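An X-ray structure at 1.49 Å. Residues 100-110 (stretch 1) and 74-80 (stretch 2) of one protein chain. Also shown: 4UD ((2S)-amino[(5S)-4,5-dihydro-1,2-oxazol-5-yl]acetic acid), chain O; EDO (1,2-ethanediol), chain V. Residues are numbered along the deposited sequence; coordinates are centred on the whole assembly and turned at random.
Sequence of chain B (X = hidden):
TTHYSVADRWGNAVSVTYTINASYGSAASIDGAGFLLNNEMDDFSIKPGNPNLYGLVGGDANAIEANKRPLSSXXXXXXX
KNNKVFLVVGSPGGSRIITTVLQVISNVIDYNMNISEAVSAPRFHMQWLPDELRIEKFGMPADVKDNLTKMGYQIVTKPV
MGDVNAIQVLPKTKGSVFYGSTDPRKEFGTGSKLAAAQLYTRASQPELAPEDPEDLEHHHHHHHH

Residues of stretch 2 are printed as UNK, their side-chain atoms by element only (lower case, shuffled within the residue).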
ATOM      1  N   THR B 100       0.444  -5.360   9.801  1.00  9.04           N
ATOM      2  CA  THR B 100       1.019  -6.462   9.031  1.00  9.96           C
ATOM      3  C   THR B 100       2.531  -6.275   8.861  1.00  8.86           C
ATOM      4  O   THR B 100       3.311  -7.190   9.140  1.00 10.57           O
ATOM      5  CB  THR B 100       0.340  -6.591   7.649  1.00 11.05           C
ATOM      6  OG1 THR B 100      -0.951  -7.199   7.817  1.00 11.83           O
ATOM      7  CG2 THR B 100       1.165  -7.432   6.689  1.00 10.93           C
ATOM      8  N   VAL B 101       2.937  -5.074   8.447  1.00  8.79           N
ATOM      9  CA  VAL B 101       4.357  -4.825   8.186  1.00  8.98           C
ATOM     10  C   VAL B 101       5.180  -4.908   9.494  1.00  9.25           C
ATOM     11  O   VAL B 101       6.257  -5.498   9.521  1.00 10.81           O
ATOM     12  CB  VAL B 101       4.566  -3.480   7.436  1.00  9.13           C
ATOM     13  CG1 VAL B 101       6.038  -3.118   7.361  1.00 12.30           C
ATOM     14  CG2 VAL B 101       3.960  -3.557   6.015  1.00 10.69           C
ATOM     15  N   LEU B 102       4.647  -4.323  10.570  1.00  9.98           N
ATOM     16  CA  LEU B 102       5.250  -4.403  11.908  1.00 12.59           C
ATOM     17  C   LEU B 102       5.552  -5.847  12.308  1.00 10.26           C
ATOM     18  O   LEU B 102       6.630  -6.160  12.806  1.00 10.47           O
ATOM     19  CB  LEU B 102       4.280  -3.762  12.932  1.00 13.63           C
ATOM     20  CG  LEU B 102       4.454  -3.780  14.453  1.00 19.26           C
ATOM     21  CD1 LEU B 102       4.183  -5.119  15.073  1.00 21.91           C
ATOM     22  CD2 LEU B 102       5.822  -3.267  14.818  1.00 25.18           C
ATOM     23  N   GLN B 103       4.584  -6.726  12.083  1.00  9.53           N
ATOM     24  CA  GLN B 103       4.697  -8.105  12.515  1.00 10.99           C
ATOM     25  C   GLN B 103       5.777  -8.849  11.735  1.00  9.47           C
ATOM     26  O   GLN B 103       6.568  -9.590  12.326  1.00 10.89           O
ATOM     27  CB  GLN B 103       3.324  -8.800  12.459  1.00 11.49           C
ATOM     28  CG  GLN B 103       2.427  -8.351  13.607  1.00 12.81           C
ATOM     29  CD  GLN B 103       0.992  -8.801  13.487  1.00 10.58           C
ATOM     30  OE1 GLN B 103       0.614  -9.863  14.019  1.00 11.19           O
ATOM     31  NE2 GLN B 103       0.170  -8.009  12.778  1.00 11.85           N
ATOM     32  N   VAL B 104       5.844  -8.626  10.426  1.00 10.78           N
ATOM     33  CA  VAL B 104       6.868  -9.279   9.604  1.00 10.20           C
ATOM     34  C   VAL B 104       8.258  -8.859  10.074  1.00  9.87           C
ATOM     35  O   VAL B 104       9.147  -9.697  10.276  1.00 11.38           O
ATOM     36  CB  VAL B 104       6.679  -8.993   8.099  1.00 10.54           C
ATOM     37  CG1 VAL B 104       7.852  -9.548   7.277  1.00 11.37           C
ATOM     38  CG2 VAL B 104       5.357  -9.575   7.610  1.00 12.66           C
ATOM     39  N   ILE B 105       8.436  -7.556  10.276  1.00 10.48           N
ATOM     40  CA  ILE B 105       9.713  -7.038  10.746  1.00 11.63           C
ATOM     41  C   ILE B 105      10.107  -7.605  12.120  1.00  9.91           C
ATOM     42  O   ILE B 105      11.247  -8.036  12.319  1.00 10.67           O
ATOM     43  CB  ILE B 105       9.721  -5.493  10.782  1.00 10.12           C
ATOM     44  CG1 ILE B 105       9.604  -4.939   9.361  1.00 10.91           C
ATOM     45  CG2 ILE B 105      10.998  -4.986  11.469  1.00 12.96           C
ATOM     46  CD1 ILE B 105       9.430  -3.440   9.291  1.00 13.53           C
ATOM     47  N   SER B 106       9.167  -7.590  13.058  1.00 10.74           N
ATOM     48  CA  SER B 106       9.388  -8.131  14.396  1.00 10.50           C
ATOM     49  C   SER B 106       9.696  -9.619  14.336  1.00 10.42           C
ATOM     50  O   SER B 106      10.560 -10.103  15.062  1.00 10.39           O
ATOM     51  CB  SER B 106       8.151  -7.887  15.269  1.00 11.06           C
ATOM     52  OG  SER B 106       8.238  -8.540  16.527  1.00 13.22           O
ATOM     53  N   ASN B 107       8.975 -10.354  13.488  1.00 10.68           N
ATOM     54  CA  ASN B 107       9.205 -11.795  13.384  1.00 10.61           C
ATOM     55  C   ASN B 107      10.652 -12.111  12.997  1.00  9.11           C
ATOM     56  O   ASN B 107      11.249 -13.058  13.506  1.00 11.56           O
ATOM     57  CB  ASN B 107       8.235 -12.432  12.396  1.00  8.81           C
ATOM     58  CG  ASN B 107       6.814 -12.530  12.939  1.00 10.32           C
ATOM     59  OD1 ASN B 107       6.587 -12.434  14.154  1.00 12.28           O
ATOM     60  ND2 ASN B 107       5.844 -12.723  12.034  1.00 11.36           N
ATOM     61  N   VAL B 108      11.211 -11.336  12.075  1.00 11.55           N
ATOM     62  CA  VAL B 108      12.626 -11.474  11.767  1.00 10.39           C
ATOM     63  C   VAL B 108      13.537 -11.015  12.923  1.00 11.31           C
ATOM     64  O   VAL B 108      14.406 -11.762  13.373  1.00 13.05           O
ATOM     65  CB  VAL B 108      13.009 -10.709  10.486  1.00  9.81           C
ATOM     66  CG1 VAL B 108      14.536 -10.803  10.235  1.00 10.75           C
ATOM     67  CG2 VAL B 108      12.216 -11.239   9.294  1.00 12.00           C
ATOM     68  N   ILE B 109      13.375  -9.767  13.363  1.00 11.83           N
ATOM     69  CA  ILE B 109      14.319  -9.163  14.321  1.00 12.52           C
ATOM     70  C   ILE B 109      14.181  -9.726  15.737  1.00 12.59           C
ATOM     71  O   ILE B 109      15.180 -10.051  16.390  1.00 15.04           O
ATOM     72  CB  ILE B 109      14.187  -7.628  14.356  1.00 12.92           C
ATOM     73  CG1 ILE B 109      14.674  -7.049  13.019  1.00 12.07           C
ATOM     74  CG2 ILE B 109      14.988  -7.038  15.503  1.00 13.62           C
ATOM     75  CD1 ILE B 109      14.435  -5.542  12.827  1.00 11.46           C
ATOM     76  N   ASP B 110      12.943  -9.849  16.210  1.00 11.21           N
ATOM     77  CA  ASP B 110      12.699 -10.341  17.559  1.00 11.60           C
ATOM     78  C   ASP B 110      12.796 -11.852  17.678  1.00 12.52           C
ATOM     79  O   ASP B 110      13.357 -12.355  18.657  1.00 14.40           O
ATOM     80  CB  ASP B 110      11.342  -9.872  18.068  1.00 12.41           C
ATOM     81  CG  ASP B 110      11.307  -8.390  18.296  1.00 11.37           C
ATOM     82  OD1 ASP B 110      12.209  -7.900  19.000  1.00 13.42           O
ATOM     83  OD2 ASP B 110      10.393  -7.725  17.770  1.00 13.32           O
ATOM     84  N   UNK B  74      -0.364   3.164   3.728  1.00  8.66           N
ATOM     85  CA  UNK B  74       0.672   2.390   3.024  1.00  9.48           C
ATOM     86  C   UNK B  74       2.056   2.609   3.645  1.00 11.40           C
ATOM     87  O   UNK B  74       2.456   3.749   3.941  1.00 10.50           O
ATOM     88  c   UNK B  74      -0.611   2.143   0.826  1.00  9.70           C
ATOM     89  c   UNK B  74      -0.961   3.979  -1.261  1.00 13.05           C
ATOM     90  s   UNK B  74      -0.652   2.241  -0.967  1.00 14.52           S
ATOM     91  c   UNK B  74       0.667   2.672   1.518  1.00  9.36           C
ATOM     92  N   UNK B  75       2.749   1.499   3.862  1.00 11.56           N
ATOM     93  CA  UNK B  75       3.983   1.471   4.639  1.00  9.70           C
ATOM     94  C   UNK B  75       5.109   0.736   3.912  1.00 11.08           C
ATOM     95  O   UNK B  75       5.712  -0.192   4.471  1.00 11.71           O
ATOM     96  c   UNK B  75       3.731   0.776   5.972  1.00 12.10           C
ATOM     97  o   UNK B  75       2.679   1.394   6.682  1.00 10.25           O
ATOM     98  N   UNK B  76       5.401   1.139   2.661  1.00 10.22           N
ATOM     99  CA  UNK B  76       6.561   0.516   2.028  1.00  8.50           C
ATOM    100  C   UNK B  76       7.780   0.845   2.861  1.00  8.15           C
ATOM    101  O   UNK B  76       7.965   1.999   3.262  1.00 10.58           O
ATOM    102  c   UNK B  76       4.842   2.237   1.850  1.00  8.49           C
ATOM    103  c   UNK B  76       6.612   1.155   0.643  1.00 10.87           C
ATOM    104  c   UNK B  76       5.912   2.485   0.803  1.00 10.38           C
ATOM    105  N   UNK B  77       8.568  -0.174   3.175  1.00  9.04           N
ATOM    106  CA  UNK B  77       9.615  -0.071   4.185  1.00  9.40           C
ATOM    107  C   UNK B  77      10.881  -0.795   3.762  1.00 10.57           C
ATOM    108  O   UNK B  77      10.841  -1.864   3.137  1.00 11.68           O
ATOM    109  c   UNK B  77      10.155  -0.538   6.653  1.00 10.34           C
ATOM    110  c   UNK B  77       9.101  -0.627   5.536  1.00 10.65           C
ATOM    111  o   UNK B  77       7.932   0.113   5.932  1.00 10.64           O
ATOM    112  N   UNK B  78      12.004  -0.210   4.154  1.00 10.50           N
ATOM    113  CA  UNK B  78      13.311  -0.834   4.033  1.00 11.10           C
ATOM    114  C   UNK B  78      13.956  -0.802   5.419  1.00 11.30           C
ATOM    115  O   UNK B  78      13.963   0.240   6.083  1.00 10.57           O
ATOM    116  c   UNK B  78      14.254   0.643   0.551  1.00 14.38           C
ATOM    117  c   UNK B  78      14.199  -0.110   2.999  1.00 10.55           C
ATOM    118  c   UNK B  78      13.578  -0.221   1.604  1.00 12.24           C
ATOM    119  c   UNK B  78      15.611  -0.678   3.020  1.00 12.49           C
ATOM    120  N   UNK B  79      14.472  -1.944   5.857  1.00 11.98           N
ATOM    121  CA  UNK B  79      15.213  -2.027   7.108  1.00 10.72           C
ATOM    122  C   UNK B  79      16.682  -2.196   6.754  1.00 12.04           C
ATOM    123  O   UNK B  79      17.024  -3.008   5.889  1.00 11.82           O
ATOM    124  c   UNK B  79      15.492  -3.230   9.321  1.00 12.10           C
ATOM    125  c   UNK B  79      13.234  -3.075   8.263  1.00 10.84           C
ATOM    126  c   UNK B  79      14.733  -3.195   7.995  1.00 10.80           C
ATOM    127  N   UNK B  80      17.532  -1.416   7.416  1.00 12.85           N
ATOM    128  CA  UNK B  80      18.977  -1.456   7.189  1.00 13.28           C
ATOM    129  C   UNK B  80      19.695  -2.001   8.400  1.00 14.72           C
ATOM    130  O   UNK B  80      19.273  -1.792   9.534  1.00 15.02           O
ATOM    131  c   UNK B  80      19.526  -0.055   6.883  1.00 13.83           C
ATOM    132  c   UNK B  80      19.321   2.162   5.707  1.00 18.52           C
ATOM    133  c   UNK B  80      18.816   0.711   5.766  1.00 13.93           C
ATOM    134  c   UNK B  80      18.991   0.016   4.421  1.00 13.83           C
TER
HETATM  135  C3  4UD O 701      -4.558  -0.869  -0.184  1.00 22.64           C
HETATM  136  C4  4UD O 701      -4.640   1.285   0.347  1.00 18.07           C
HETATM  137  C5  4UD O 701      -5.503   0.266  -0.374  1.00 23.69           C
HETATM  138  C6  4UD O 701      -5.397   2.441   1.016  1.00 13.57           C
HETATM  139  C8  4UD O 701      -4.348   3.371   1.582  1.00 13.00           C
HETATM  140  O9  4UD O 701      -3.796   4.187   0.884  1.00 13.76           O
HETATM  141  O10 4UD O 701      -4.002   3.298   2.888  1.00 12.30           O
HETATM  142  N7  4UD O 701      -6.187   3.185   0.025  1.00 13.67           N
HETATM  143  O2  4UD O 701      -3.968   0.561   1.374  1.00 24.83           O
HETATM  144  N1  4UD O 701      -3.753  -0.622   0.795  1.00 27.05           N
HETATM  145  C1  EDO V 708       5.243  -8.584  18.257  1.00 23.51           C
HETATM  146  O1  EDO V 708       5.671  -9.243  17.055  1.00 17.29           O
HETATM  147  C2  EDO V 708       4.098  -9.322  18.941  1.00 20.79           C
HETATM  148  O2  EDO V 708       4.595 -10.539  19.489  1.00 19.12           O

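Position 74 carries four side-chain atoms, three carbons and one sulfur. They form an unbranched chain, with the sulfur third and a carbon at its end. None of them touches stretch 1. A thioether of this kind is methionine, Met 74. Its CA-to-CB bond points away from the helix. Its end lies beside the ligand 4UD: Met 74 CE is 3.6 Å from 4UD O9.

Position 75 has one carbon followed by one oxygen. The carbon lies against Val 101 of stretch 1. This is the short hydroxyl side chain of serine, Ser 75. The CA-to-CB bond points toward the helix. Val 101 CG2 lies 4.3 Å from Ser 75 CB and 4.1 Å from the backbone atom Ser 75 O. The chi1 of Ser 75 is m, and its hydroxyl is hydrogen-bonded to a residue bordering one of the stretches.

Position 76 has three carbons that close a ring onto its own backbone N. The ring touches nothing on stretch 1. Only proline is built this way, so this is Pro 76. The ring is C-gamma endo. Its CA-to-CB bond points away from the helix.

Position 77 has a first carbon that carries one oxygen and one carbon. The oxygen meets Val 101 and the outer carbon meets Ile 105. That fork is threonine, Thr 77, and the strand starts here. Its chi1 is m. Thr 77 OG1 donates a hydrogen bond to Ser 75 O at 2.7 Å, tying the strand start to the loop before it. On the helix side, Val 101 CG1 is 4.0 Å from Thr 77 OG1, and Ile 105 CD1 is 4.0 Å from Thr 77 CG2.

Position 78 has four carbons, forked at the first, with one arm two carbons long. They touch nothing on stretch 1. This is isoleucine, Ile 78, with chi1 m and chi2 t. Its CA-to-CB bond points away from the helix, as expected from the alternation of side chains along a strand.

Position 79 has three carbons, one carrying the other two. Its two outer carbons meet Ile 105 and Ile 109. This is valine, Val 79, with chi1 t. Its CA-to-CB bond points toward the helix. Ile 105 CD1 is 4.0 Å from Val 79 CG2, and Ile 109 CD1 is 4.3 Å from Val 79 CG1.

Position 80 has four carbons, forked at the second. They are out of reach of stretch 1. This is leucine, Leu 80, with chi1 m and chi2 t.

One helix face packs on one face of the strand and on Ser 75 in the loop before it. Val 101, Ile 105 and Ile 109 are four residues apart, so they line up along the same side of the helix. Thr 77 and Val 79 are two apart and share one side of the strand. The two elements run nearly parallel, at 20°. No hydrogen bond crosses between the stretches. The contact buries 197 Å², both sides summed; methyl carbons of Val 101, Ile 105 and Ile 109 make the closest approaches from the helix.

Stretch 2 (74-80) MSPTIVL
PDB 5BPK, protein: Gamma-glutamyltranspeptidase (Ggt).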